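Local coordinates for protein probable N-acetyl-gamma-glutamyl-phosphate reductase, chloroplastic (Oryza sativa, PDB 2CVO) that probably catalyses the NADPH-dependent reduction of N-acetylglutamyl 5-phosphate to N-acetylglutamate 5-semialdehyde in the arginine pathway of the chloroplast, at residues K19-S32 against L43-A56. Residues are numbered along the deposited sequence; the frame is centred on the assembly and turned at random.
Sequences KSGEEVRIAVLGAS and LANHPQFRIKVMTA
With its CG anti to the backbone N (chi1 177°) and the chain extended beyond, Glu23 reaches across Arg50 to Lys52, whose side chain comes to meet it from the opposite direction. Lys52 NZ lies 2.7 Å from Glu23 OE2, above the carboxylate plane, in a hydrogen-bonded salt bridge. The other oxygen, Glu23 OE1, lies in the plane of the Arg50 guanidinium at its edge, a long ion pair of 3.9 Å to Arg50 NE. The aliphatic part of Lys52 also passes over one face of the Arg25 guanidinium, with Lys52 CG 3.4 Å above its plane; the carboxylate of Glu23 probably offsets the neighbouring positive charges.

Beneath these charges, strands 24-29 and 49-55 pair in parallel as the first two strands of the Rossmann-type NADP-binding domain, joined through helix 34-43 in a beta-alpha-beta crossover. Strand 24-29 continues the sheet into strand 92-94, whereas 49-55 is outermost within the chain. A beta bulge shifts the register after Ile26: its O accepts Lys52 N at 2.8 Å and, weakly, Val53 N. On the face bearing Val24, Ile26 and Phe49, Val24 CB sits 3.9 Å from Phe49 CD1. His46 covers one face of the Phe49 ring, NE2 over its centre, and Ile26 CD1 lies toward the rim of the opposite face; Leu347 of helix 336-351 also packs on Ile26 and Phe49. At the C-terminal end, Thr55 OG1 stands between its backbone N and carbonyl carbon (chi1 74°), where it accepts Gly30 N at 3.1 Å, while Thr55 O takes Ala31 N at 2.9 Å.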
# COMPACT_ATOMS: atom_id res chain seq x y z
N LYS A 19 -23.64 7.81 27.05
CA LYS A 19 -23.32 8.45 28.36
C LYS A 19 -24.14 7.86 29.51
O LYS A 19 -25.36 8.04 29.57
CB LYS A 19 -23.57 9.97 28.26
CG LYS A 19 -22.47 10.74 27.54
CD LYS A 19 -22.79 12.23 27.42
CE LYS A 19 -21.56 13.05 27.03
NZ LYS A 19 -20.92 12.58 25.76
N SER A 20 -23.47 7.14 30.41
CA SER A 20 -24.14 6.52 31.55
C SER A 20 -23.70 7.15 32.87
O SER A 20 -22.64 7.78 32.94
CB SER A 20 -23.87 5.01 31.59
OG SER A 20 -24.41 4.37 30.45
N GLY A 21 -24.52 6.98 33.91
CA GLY A 21 -24.24 7.53 35.22
C GLY A 21 -22.80 7.78 35.64
O GLY A 21 -21.91 6.98 35.37
N GLU A 22 -22.59 8.91 36.31
CA GLU A 22 -21.28 9.32 36.81
C GLU A 22 -20.24 9.60 35.72
O GLU A 22 -19.56 8.70 35.24
CB GLU A 22 -20.73 8.26 37.78
CG GLU A 22 -20.79 8.69 39.23
CD GLU A 22 -19.95 9.93 39.50
OE1 GLU A 22 -20.19 10.97 38.87
OE2 GLU A 22 -19.03 9.85 40.36
N GLU A 23 -20.13 10.87 35.36
CA GLU A 23 -19.18 11.29 34.34
C GLU A 23 -17.81 11.58 34.95
O GLU A 23 -17.71 12.16 36.03
CB GLU A 23 -19.70 12.54 33.61
CG GLU A 23 -18.74 13.10 32.57
CD GLU A 23 -19.39 14.13 31.66
OE1 GLU A 23 -20.31 13.76 30.89
OE2 GLU A 23 -18.97 15.31 31.70
N VAL A 24 -16.76 11.17 34.24
CA VAL A 24 -15.39 11.38 34.68
C VAL A 24 -14.75 12.42 33.75
O VAL A 24 -14.65 12.20 32.55
CB VAL A 24 -14.57 10.07 34.59
CG1 VAL A 24 -13.14 10.31 35.06
CG2 VAL A 24 -15.23 8.99 35.42
N ARG A 25 -14.34 13.55 34.32
CA ARG A 25 -13.74 14.62 33.53
C ARG A 25 -12.28 14.31 33.19
O ARG A 25 -11.44 14.18 34.08
CB ARG A 25 -13.85 15.95 34.29
CG ARG A 25 -15.28 16.29 34.71
CD ARG A 25 -15.38 17.61 35.46
NE ARG A 25 -15.22 18.77 34.58
CZ ARG A 25 -16.15 19.21 33.74
NH1 ARG A 25 -17.33 18.60 33.66
NH2 ARG A 25 -15.91 20.27 32.97
N ILE A 26 -12.01 14.19 31.89
CA ILE A 26 -10.67 13.85 31.41
C ILE A 26 -9.86 15.00 30.81
O ILE A 26 -10.39 15.86 30.11
CB ILE A 26 -10.74 12.75 30.31
CG1 ILE A 26 -11.47 11.52 30.84
CG2 ILE A 26 -9.33 12.41 29.82
CD1 ILE A 26 -10.84 10.89 32.05
N ALA A 27 -8.56 14.98 31.08
CA ALA A 27 -7.65 15.97 30.55
C ALA A 27 -6.63 15.19 29.71
O ALA A 27 -6.16 14.13 30.13
CB ALA A 27 -6.94 16.71 31.67
N VAL A 28 -6.30 15.72 28.53
CA VAL A 28 -5.33 15.08 27.66
C VAL A 28 -4.24 16.08 27.32
O VAL A 28 -4.47 17.06 26.61
CB VAL A 28 -5.99 14.60 26.34
CG1 VAL A 28 -5.00 13.77 25.53
CG2 VAL A 28 -7.24 13.80 26.64
N LEU A 29 -3.04 15.84 27.86
CA LEU A 29 -1.91 16.73 27.62
C LEU A 29 -1.09 16.21 26.44
O LEU A 29 -0.67 15.05 26.43
CB LEU A 29 -1.04 16.81 28.88
CG LEU A 29 -1.76 16.95 30.23
CD1 LEU A 29 -0.75 17.28 31.32
CD2 LEU A 29 -2.84 18.03 30.16
N GLY A 30 -0.85 17.07 25.46
CA GLY A 30 -0.09 16.67 24.29
C GLY A 30 -0.95 15.80 23.40
O GLY A 30 -0.63 14.65 23.12
N ALA A 31 -2.06 16.38 22.93
CA ALA A 31 -3.02 15.68 22.10
C ALA A 31 -2.91 15.90 20.59
O ALA A 31 -3.72 15.36 19.83
CB ALA A 31 -4.43 16.05 22.55
N SER A 32 -1.91 16.66 20.14
CA SER A 32 -1.78 16.92 18.71
C SER A 32 -1.20 15.78 17.87
O SER A 32 -1.19 15.86 16.64
CB SER A 32 -0.97 18.20 18.48
OG SER A 32 0.34 18.06 18.99
N LEU A 43 -12.41 7.53 23.61
CA LEU A 43 -13.30 8.11 24.60
C LEU A 43 -14.68 8.47 24.05
O LEU A 43 -15.65 8.53 24.80
CB LEU A 43 -12.65 9.32 25.27
CG LEU A 43 -11.38 9.02 26.08
CD1 LEU A 43 -10.98 10.23 26.91
CD2 LEU A 43 -11.63 7.81 26.99
N ALA A 44 -14.78 8.71 22.75
CA ALA A 44 -16.08 9.03 22.16
C ALA A 44 -16.95 7.78 22.29
O ALA A 44 -18.17 7.83 22.16
CB ALA A 44 -15.92 9.39 20.69
N ASN A 45 -16.29 6.66 22.55
CA ASN A 45 -16.97 5.38 22.71
C ASN A 45 -17.17 5.09 24.20
O ASN A 45 -17.89 4.16 24.57
CB ASN A 45 -16.11 4.27 22.09
CG ASN A 45 -16.81 2.92 22.10
OD1 ASN A 45 -16.17 1.88 21.89
ND2 ASN A 45 -18.12 2.92 22.32
N HIS A 46 -16.56 5.91 25.05
CA HIS A 46 -16.66 5.69 26.48
C HIS A 46 -17.84 6.42 27.13
O HIS A 46 -17.87 7.64 27.21
CB HIS A 46 -15.34 6.11 27.15
CG HIS A 46 -15.09 5.42 28.45
ND1 HIS A 46 -15.86 5.65 29.57
CD2 HIS A 46 -14.16 4.50 28.81
CE1 HIS A 46 -15.42 4.89 30.56
NE2 HIS A 46 -14.39 4.19 30.13
N PRO A 47 -18.83 5.65 27.63
CA PRO A 47 -20.02 6.21 28.28
C PRO A 47 -19.80 7.08 29.52
O PRO A 47 -20.70 7.81 29.93
CB PRO A 47 -20.87 4.97 28.56
CG PRO A 47 -19.85 3.88 28.71
CD PRO A 47 -18.88 4.18 27.60
N GLN A 48 -18.61 7.01 30.12
CA GLN A 48 -18.33 7.84 31.29
C GLN A 48 -17.20 8.83 31.07
O GLN A 48 -17.33 10.00 31.43
CB GLN A 48 -18.01 6.97 32.52
CG GLN A 48 -19.23 6.30 33.16
CD GLN A 48 -19.50 4.91 32.63
OE1 GLN A 48 -20.59 4.37 32.80
NE2 GLN A 48 -18.50 4.31 32.00
N PHE A 49 -16.09 8.38 30.50
CA PHE A 49 -14.95 9.25 30.25
C PHE A 49 -15.33 10.33 29.24
O PHE A 49 -15.81 10.03 28.14
CB PHE A 49 -13.76 8.45 29.72
CG PHE A 49 -13.15 7.51 30.73
CD1 PHE A 49 -13.73 7.32 31.98
CD2 PHE A 49 -11.98 6.81 30.42
CE1 PHE A 49 -13.17 6.45 32.91
CE2 PHE A 49 -11.41 5.94 31.35
CZ PHE A 49 -12.00 5.75 32.59
N ARG A 50 -15.11 11.59 29.61
CA ARG A 50 -15.44 12.71 28.74
C ARG A 50 -14.32 13.75 28.77
O ARG A 50 -14.02 14.30 29.82
CB ARG A 50 -16.76 13.35 29.17
CG ARG A 50 -17.93 13.10 28.22
CD ARG A 50 -18.05 14.20 27.17
NE ARG A 50 -18.71 15.39 27.72
CZ ARG A 50 -18.79 16.57 27.10
NH1 ARG A 50 -18.24 16.73 25.90
NH2 ARG A 50 -19.42 17.58 27.68
N ILE A 51 -13.72 14.00 27.61
CA ILE A 51 -12.63 14.96 27.50
C ILE A 51 -13.11 16.39 27.77
O ILE A 51 -14.06 16.86 27.17
CB ILE A 51 -11.99 14.92 26.10
CG1 ILE A 51 -11.40 13.53 25.85
CG2 ILE A 51 -10.91 15.99 25.99
CD1 ILE A 51 -10.85 13.34 24.45
N LYS A 52 -12.42 17.06 28.69
CA LYS A 52 -12.77 18.44 29.04
C LYS A 52 -11.61 19.39 28.78
O LYS A 52 -11.81 20.60 28.65
CB LYS A 52 -13.20 18.52 30.51
CG LYS A 52 -14.60 18.00 30.77
CD LYS A 52 -15.63 18.77 29.95
CE LYS A 52 -17.05 18.43 30.36
NZ LYS A 52 -17.31 16.97 30.28
N VAL A 53 -10.40 18.85 28.71
CA VAL A 53 -9.21 19.67 28.46
C VAL A 53 -8.20 18.96 27.56
O VAL A 53 -7.88 17.80 27.77
CB VAL A 53 -8.50 20.04 29.79
CG1 VAL A 53 -7.38 21.03 29.51
CG2 VAL A 53 -9.50 20.63 30.77
N MET A 54 -7.70 19.67 26.55
CA MET A 54 -6.70 19.12 25.64
C MET A 54 -5.64 20.18 25.40
O MET A 54 -5.97 21.35 25.19
CB MET A 54 -7.33 18.70 24.31
CG MET A 54 -8.40 17.63 24.41
SD MET A 54 -8.84 16.93 22.79
CE MET A 54 -9.95 18.18 22.17
N THR A 55 -4.37 19.78 25.43
CA THR A 55 -3.29 20.73 25.23
C THR A 55 -2.33 20.34 24.12
O THR A 55 -2.11 19.16 23.84
CB THR A 55 -2.46 20.91 26.52
OG1 THR A 55 -1.64 19.75 26.72
CG2 THR A 55 -3.37 21.10 27.72
N ALA A 56 -1.76 21.36 23.48
CA ALA A 56 -0.79 21.19 22.41
C ALA A 56 0.17 22.37 22.51
O ALA A 56 -0.25 23.51 22.71
CB ALA A 56 -1.49 21.20 21.06
O HOH W 1 -19.39 10.40 27.31